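Local coordinates for YjeF-related protein (Enterococcus faecalis, PDB 2R3B) that probably uses ADP to dehydrate the S-form of hydrated NAD(P)H, as part of the repair of this damaged cofactor, at residues Arg46-Ile60 and Val108-Gly122. Sequence-based numbering, arbitrary orientation.
Sequences RVVLIGGNRQYGGAI and VVEQADVILIGPGLG
Val48 and Ile50 on strand 46-50 exchange backbone hydrogen bonds with strand 114-117, which runs parallel to it at 4.7 Å between short axes. Val48 N binds Val114 O and Leu116 N returns to Val48 O; Ile50 N binds Leu116 O, and Gly118 N closes on Ile50 O. With CG1 anti to the backbone N (chi1 176°), Val48 turns CG2 onto Ala112 CB at 3.5 Å, while Ile50 CD1 touches Val109 CG2 and Ile115 CG2. Leu49 CD2 crosses to Leu116 CB, 3.7 Å away, on the face of Val47 and Val114.

At the N-terminal end of strand 46-50, Arg46 N reaches the anti lone pair of Asp113 OD2 (2.8 Å). The Arg46 guanidinium lies nearly flat against the Gln111 amide, the planes 17° apart with OE1 over its centre; Asn107 takes Gln111 NE2, and a water joins Arg46 NH2 to Val108 O.

Beyond the strands, the loop after Ile50 and the start of helix 57-70 meet the turn Gly118-Leu121. Gly52 N binds Pro119 O, Asn53 N binds Gly120 O, and Ala59 CB, 3.4 Å from Gly120 N, packs with Tyr56 CB against the Gly120 backbone. Asn53 OD1 accepts from Gln55 N (an Asx turn) and Tyr56 N (an Asx motif), just before the helix.

Ala59 and Gly122 are predicted to bind (6S)-NADPHX, with Asp235 against Ala59, so this end of the contact probably lines the substrate site. The paired strands lie inside the sheet, between strands 74-78 and 143-147; helices 57-70 and 233-247 pack on the Leu49 face, helices 102-111 and 125-137 on the Ile50 face.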
loop_
_atom_site.group_PDB
_atom_site.type_symbol
_atom_site.label_atom_id
_atom_site.label_comp_id
_atom_site.label_asym_id
_atom_site.label_seq_id
_atom_site.Cartn_x
_atom_site.Cartn_y
_atom_site.Cartn_z
ATOM N N ARG B 46 -13.787 -22.300 -2.741
ATOM C CA ARG B 46 -12.341 -22.204 -2.474
ATOM C C ARG B 46 -11.661 -22.087 -3.816
ATOM O O ARG B 46 -11.778 -22.978 -4.666
ATOM C CB ARG B 46 -11.802 -23.436 -1.747
ATOM C CG ARG B 46 -12.233 -23.600 -0.284
ATOM C CD ARG B 46 -11.732 -24.945 0.305
ATOM N NE ARG B 46 -10.269 -25.052 0.277
ATOM C CZ ARG B 46 -9.421 -24.744 1.261
ATOM N NH1 ARG B 46 -9.867 -24.299 2.443
ATOM N NH2 ARG B 46 -8.094 -24.890 1.061
ATOM N N VAL B 47 -10.952 -20.994 -4.019
ATOM C CA VAL B 47 -10.289 -20.773 -5.305
ATOM C C VAL B 47 -8.804 -20.861 -5.102
ATOM O O VAL B 47 -8.266 -20.386 -4.098
ATOM C CB VAL B 47 -10.640 -19.393 -5.930
ATOM C CG1 VAL B 47 -9.900 -19.192 -7.226
ATOM C CG2 VAL B 47 -12.147 -19.276 -6.116
ATOM N N VAL B 48 -8.117 -21.487 -6.051
ATOM C CA VAL B 48 -6.685 -21.465 -6.041
ATOM C C VAL B 48 -6.190 -20.802 -7.335
ATOM O O VAL B 48 -6.577 -21.221 -8.428
ATOM C CB VAL B 48 -6.083 -22.898 -5.901
ATOM C CG1 VAL B 48 -4.534 -22.825 -5.995
ATOM C CG2 VAL B 48 -6.480 -23.533 -4.569
ATOM N N LEU B 49 -5.377 -19.757 -7.190
ATOM C CA LEU B 49 -4.826 -19.004 -8.319
ATOM C C LEU B 49 -3.351 -19.343 -8.428
ATOM O O LEU B 49 -2.609 -19.236 -7.436
ATOM C CB LEU B 49 -5.007 -17.510 -8.068
ATOM C CG LEU B 49 -6.405 -16.996 -7.693
ATOM C CD1 LEU B 49 -6.347 -15.470 -7.469
ATOM C CD2 LEU B 49 -7.424 -17.373 -8.765
ATOM N N ILE B 50 -2.891 -19.732 -9.603
ATOM C CA ILE B 50 -1.525 -20.194 -9.782
ATOM C C ILE B 50 -0.811 -19.418 -10.875
ATOM O O ILE B 50 -1.273 -19.385 -12.004
ATOM C CB ILE B 50 -1.524 -21.700 -10.162
ATOM C CG1 ILE B 50 -2.398 -22.479 -9.178
ATOM C CG2 ILE B 50 -0.069 -22.218 -10.245
ATOM C CD1 ILE B 50 -2.537 -23.983 -9.477
ATOM N N GLY B 51 0.285 -18.730 -10.522
ATOM C CA GLY B 51 1.038 -17.942 -11.501
ATOM C C GLY B 51 1.991 -17.016 -10.804
ATOM O O GLY B 51 2.263 -17.173 -9.614
ATOM N N GLY B 52 2.488 -16.041 -11.554
ATOM C CA GLY B 52 3.406 -15.064 -11.032
ATOM C C GLY B 52 4.767 -15.641 -10.738
ATOM O O GLY B 52 5.095 -16.006 -9.562
ATOM N N ASN B 53 5.594 -15.693 -11.755
ATOM C CA ASN B 53 6.990 -16.043 -11.560
ATOM C C ASN B 53 7.724 -14.817 -11.013
ATOM O O ASN B 53 7.072 -13.870 -10.570
ATOM C CB ASN B 53 7.629 -16.667 -12.811
ATOM C CG ASN B 53 7.897 -15.667 -13.903
ATOM O OD1 ASN B 53 7.753 -14.444 -13.719
ATOM N ND2 ASN B 53 8.395 -16.177 -15.039
ATOM N N ARG B 54 9.047 -14.812 -11.012
ATOM C CA ARG B 54 9.781 -13.733 -10.386
ATOM C C ARG B 54 9.780 -12.419 -11.152
ATOM O O ARG B 54 9.978 -11.361 -10.557
ATOM C CB ARG B 54 11.190 -14.196 -10.054
ATOM C CG ARG B 54 11.138 -15.222 -8.915
ATOM C CD ARG B 54 12.478 -15.470 -8.319
ATOM N NE ARG B 54 13.305 -16.155 -9.274
ATOM C CZ ARG B 54 13.289 -17.467 -9.468
ATOM N NH1 ARG B 54 12.514 -18.252 -8.736
ATOM N NH2 ARG B 54 14.091 -17.993 -10.381
ATOM N N GLN B 55 9.502 -12.496 -12.446
ATOM C CA GLN B 55 9.408 -11.297 -13.308
ATOM C C GLN B 55 8.019 -10.739 -13.404
ATOM O O GLN B 55 7.825 -9.506 -13.501
ATOM C CB GLN B 55 9.948 -11.616 -14.708
ATOM C CG GLN B 55 9.777 -10.536 -15.794
ATOM C CD GLN B 55 10.321 -10.958 -17.172
ATOM O OE1 GLN B 55 10.708 -12.141 -17.376
ATOM N NE2 GLN B 55 10.313 -10.008 -18.147
ATOM N N TYR B 56 7.049 -11.637 -13.377
ATOM C CA TYR B 56 5.652 -11.295 -13.693
ATOM C C TYR B 56 4.713 -11.441 -12.486
ATOM O O TYR B 56 3.505 -11.674 -12.653
ATOM C CB TYR B 56 5.143 -12.220 -14.795
ATOM C CG TYR B 56 5.966 -12.309 -16.044
ATOM C CD1 TYR B 56 6.296 -11.180 -16.774
ATOM C CD2 TYR B 56 6.353 -13.540 -16.541
ATOM C CE1 TYR B 56 7.016 -11.260 -17.964
ATOM C CE2 TYR B 56 7.094 -13.634 -17.710
ATOM C CZ TYR B 56 7.404 -12.501 -18.429
ATOM O OH TYR B 56 8.119 -12.643 -19.601
ATOM N N GLY B 57 5.230 -11.278 -11.272
ATOM C CA GLY B 57 4.390 -11.479 -10.072
ATOM C C GLY B 57 3.193 -10.552 -9.944
ATOM O O GLY B 57 2.148 -10.907 -9.364
ATOM N N GLY B 58 3.297 -9.360 -10.527
ATOM C CA GLY B 58 2.152 -8.432 -10.495
ATOM C C GLY B 58 0.893 -8.995 -11.168
ATOM O O GLY B 58 -0.243 -8.699 -10.743
ATOM N N ALA B 59 1.068 -9.841 -12.171
ATOM C CA ALA B 59 -0.086 -10.449 -12.868
ATOM C C ALA B 59 -0.965 -11.214 -11.897
ATOM O O ALA B 59 -2.187 -11.073 -11.908
ATOM C CB ALA B 59 0.376 -11.389 -14.001
ATOM N N ILE B 60 -0.359 -12.079 -11.086
ATOM C CA ILE B 60 -1.138 -12.892 -10.163
ATOM C C ILE B 60 -1.717 -12.065 -9.029
ATOM O O ILE B 60 -2.808 -12.377 -8.513
ATOM C CB ILE B 60 -0.349 -14.135 -9.660
ATOM C CG1 ILE B 60 -1.325 -15.233 -9.246
ATOM C CG2 ILE B 60 0.605 -13.779 -8.548
ATOM C CD1 ILE B 60 -2.111 -15.842 -10.379
ATOM N N VAL B 108 -3.621 -27.737 -1.361
ATOM C CA VAL B 108 -4.543 -26.659 -1.686
ATOM C C VAL B 108 -5.229 -26.884 -3.028
ATOM O O VAL B 108 -6.417 -26.589 -3.189
ATOM C CB VAL B 108 -3.922 -25.231 -1.551
ATOM C CG1 VAL B 108 -3.307 -25.037 -0.152
ATOM C CG2 VAL B 108 -2.927 -24.920 -2.614
ATOM N N VAL B 109 -4.517 -27.417 -4.002
ATOM C CA VAL B 109 -5.173 -27.749 -5.271
ATOM C C VAL B 109 -6.234 -28.852 -5.097
ATOM O O VAL B 109 -7.322 -28.787 -5.682
ATOM C CB VAL B 109 -4.125 -28.165 -6.334
ATOM C CG1 VAL B 109 -4.813 -28.814 -7.516
ATOM C CG2 VAL B 109 -3.271 -26.961 -6.710
ATOM N N GLU B 110 -5.932 -29.848 -4.266
ATOM C CA GLU B 110 -6.866 -30.961 -4.002
ATOM C C GLU B 110 -8.193 -30.483 -3.390
ATOM O O GLU B 110 -9.254 -31.016 -3.710
ATOM C CB GLU B 110 -6.216 -31.966 -3.081
ATOM C CG GLU B 110 -6.901 -33.307 -3.025
ATOM C CD GLU B 110 -8.105 -33.360 -2.091
ATOM O OE1 GLU B 110 -8.206 -32.534 -1.125
ATOM O OE2 GLU B 110 -8.963 -34.274 -2.297
ATOM N N GLN B 111 -8.119 -29.465 -2.539
ATOM C CA GLN B 111 -9.296 -28.878 -1.892
ATOM C C GLN B 111 -10.061 -27.823 -2.711
ATOM O O GLN B 111 -11.154 -27.394 -2.321
ATOM C CB GLN B 111 -8.861 -28.175 -0.633
ATOM C CG GLN B 111 -8.344 -29.100 0.414
ATOM C CD GLN B 111 -8.044 -28.328 1.671
ATOM O OE1 GLN B 111 -8.939 -27.694 2.257
ATOM N NE2 GLN B 111 -6.782 -28.342 2.089
ATOM N N ALA B 112 -9.480 -27.369 -3.803
ATOM C CA ALA B 112 -10.050 -26.241 -4.544
ATOM C C ALA B 112 -11.353 -26.602 -5.231
ATOM O O ALA B 112 -11.507 -27.731 -5.732
ATOM C CB ALA B 112 -9.065 -25.754 -5.559
ATOM N N ASP B 113 -12.274 -25.632 -5.305
ATOM C CA ASP B 113 -13.433 -25.751 -6.181
ATOM C C ASP B 113 -13.116 -25.251 -7.593
ATOM O O ASP B 113 -13.675 -25.742 -8.550
ATOM C CB ASP B 113 -14.610 -24.960 -5.585
ATOM C CG ASP B 113 -15.052 -25.509 -4.270
ATOM O OD1 ASP B 113 -15.404 -26.704 -4.243
ATOM O OD2 ASP B 113 -15.057 -24.801 -3.239
ATOM N N VAL B 114 -12.237 -24.259 -7.687
ATOM C CA VAL B 114 -11.833 -23.566 -8.935
ATOM C C VAL B 114 -10.334 -23.356 -8.877
ATOM O O VAL B 114 -9.801 -22.920 -7.850
ATOM C CB VAL B 114 -12.542 -22.179 -9.056
ATOM C CG1 VAL B 114 -12.196 -21.491 -10.420
ATOM C CG2 VAL B 114 -14.069 -22.352 -8.865
ATOM N N ILE B 115 -9.663 -23.704 -9.968
ATOM C CA ILE B 115 -8.251 -23.479 -10.164
ATOM C C ILE B 115 -8.065 -22.578 -11.381
ATOM O O ILE B 115 -8.548 -22.903 -12.468
ATOM C CB ILE B 115 -7.541 -24.813 -10.481
ATOM C CG1 ILE B 115 -7.785 -25.834 -9.351
ATOM C CG2 ILE B 115 -6.049 -24.594 -10.795
ATOM C CD1 ILE B 115 -7.494 -27.244 -9.823
ATOM N N LEU B 116 -7.329 -21.478 -11.200
ATOM C CA LEU B 116 -6.863 -20.637 -12.286
ATOM C C LEU B 116 -5.362 -20.802 -12.365
ATOM O O LEU B 116 -4.640 -20.621 -11.353
ATOM C CB LEU B 116 -7.201 -19.163 -12.024
ATOM C CG LEU B 116 -6.499 -18.134 -12.911
ATOM C CD1 LEU B 116 -6.947 -18.299 -14.391
ATOM C CD2 LEU B 116 -6.732 -16.705 -12.439
ATOM N N ILE B 117 -4.884 -21.172 -13.545
ATOM C CA ILE B 117 -3.459 -21.258 -13.788
ATOM C C ILE B 117 -3.054 -20.425 -15.003
ATOM O O ILE B 117 -3.674 -20.508 -16.081
ATOM C CB ILE B 117 -2.975 -22.731 -13.919
ATOM C CG1 ILE B 117 -1.424 -22.779 -14.012
ATOM C CG2 ILE B 117 -3.698 -23.444 -15.087
ATOM C CD1 ILE B 117 -0.830 -24.157 -13.665
ATOM N N GLY B 118 -2.050 -19.568 -14.809
ATOM C CA GLY B 118 -1.419 -18.904 -15.943
ATOM C C GLY B 118 -0.998 -17.450 -15.864
ATOM O O GLY B 118 -0.023 -17.086 -16.533
ATOM N N PRO B 119 -1.730 -16.593 -15.109
ATOM C CA PRO B 119 -1.302 -15.179 -15.035
ATOM C C PRO B 119 0.139 -14.997 -14.548
ATOM O O PRO B 119 0.478 -15.423 -13.469
ATOM C CB PRO B 119 -2.289 -14.555 -14.038
ATOM C CG PRO B 119 -3.485 -15.423 -14.086
ATOM C CD PRO B 119 -2.966 -16.819 -14.325
ATOM N N GLY B 120 0.982 -14.402 -15.378
ATOM C CA GLY B 120 2.384 -14.206 -15.048
ATOM C C GLY B 120 3.174 -15.495 -14.833
ATOM O O GLY B 120 4.241 -15.481 -14.209
ATOM N N LEU B 121 2.671 -16.629 -15.316
ATOM C CA LEU B 121 3.341 -17.893 -14.980
ATOM C C LEU B 121 4.667 -18.043 -15.704
ATOM O O LEU B 121 5.594 -18.720 -15.214
ATOM C CB LEU B 121 2.432 -19.081 -15.306
ATOM C CG LEU B 121 2.951 -20.478 -15.001
ATOM C CD1 LEU B 121 3.054 -20.797 -13.512
ATOM C CD2 LEU B 121 2.037 -21.464 -15.754
ATOM N N GLY B 122 4.772 -17.447 -16.877
ATOM C CA GLY B 122 5.997 -17.609 -17.664
ATOM C C GLY B 122 6.056 -18.969 -18.345
ATOM O O GLY B 122 5.057 -19.687 -18.423
HETATM O O HOH W 1 -8.069 -24.793 -1.711
HETATM O O HOH W 2 8.281 -19.113 -15.533
#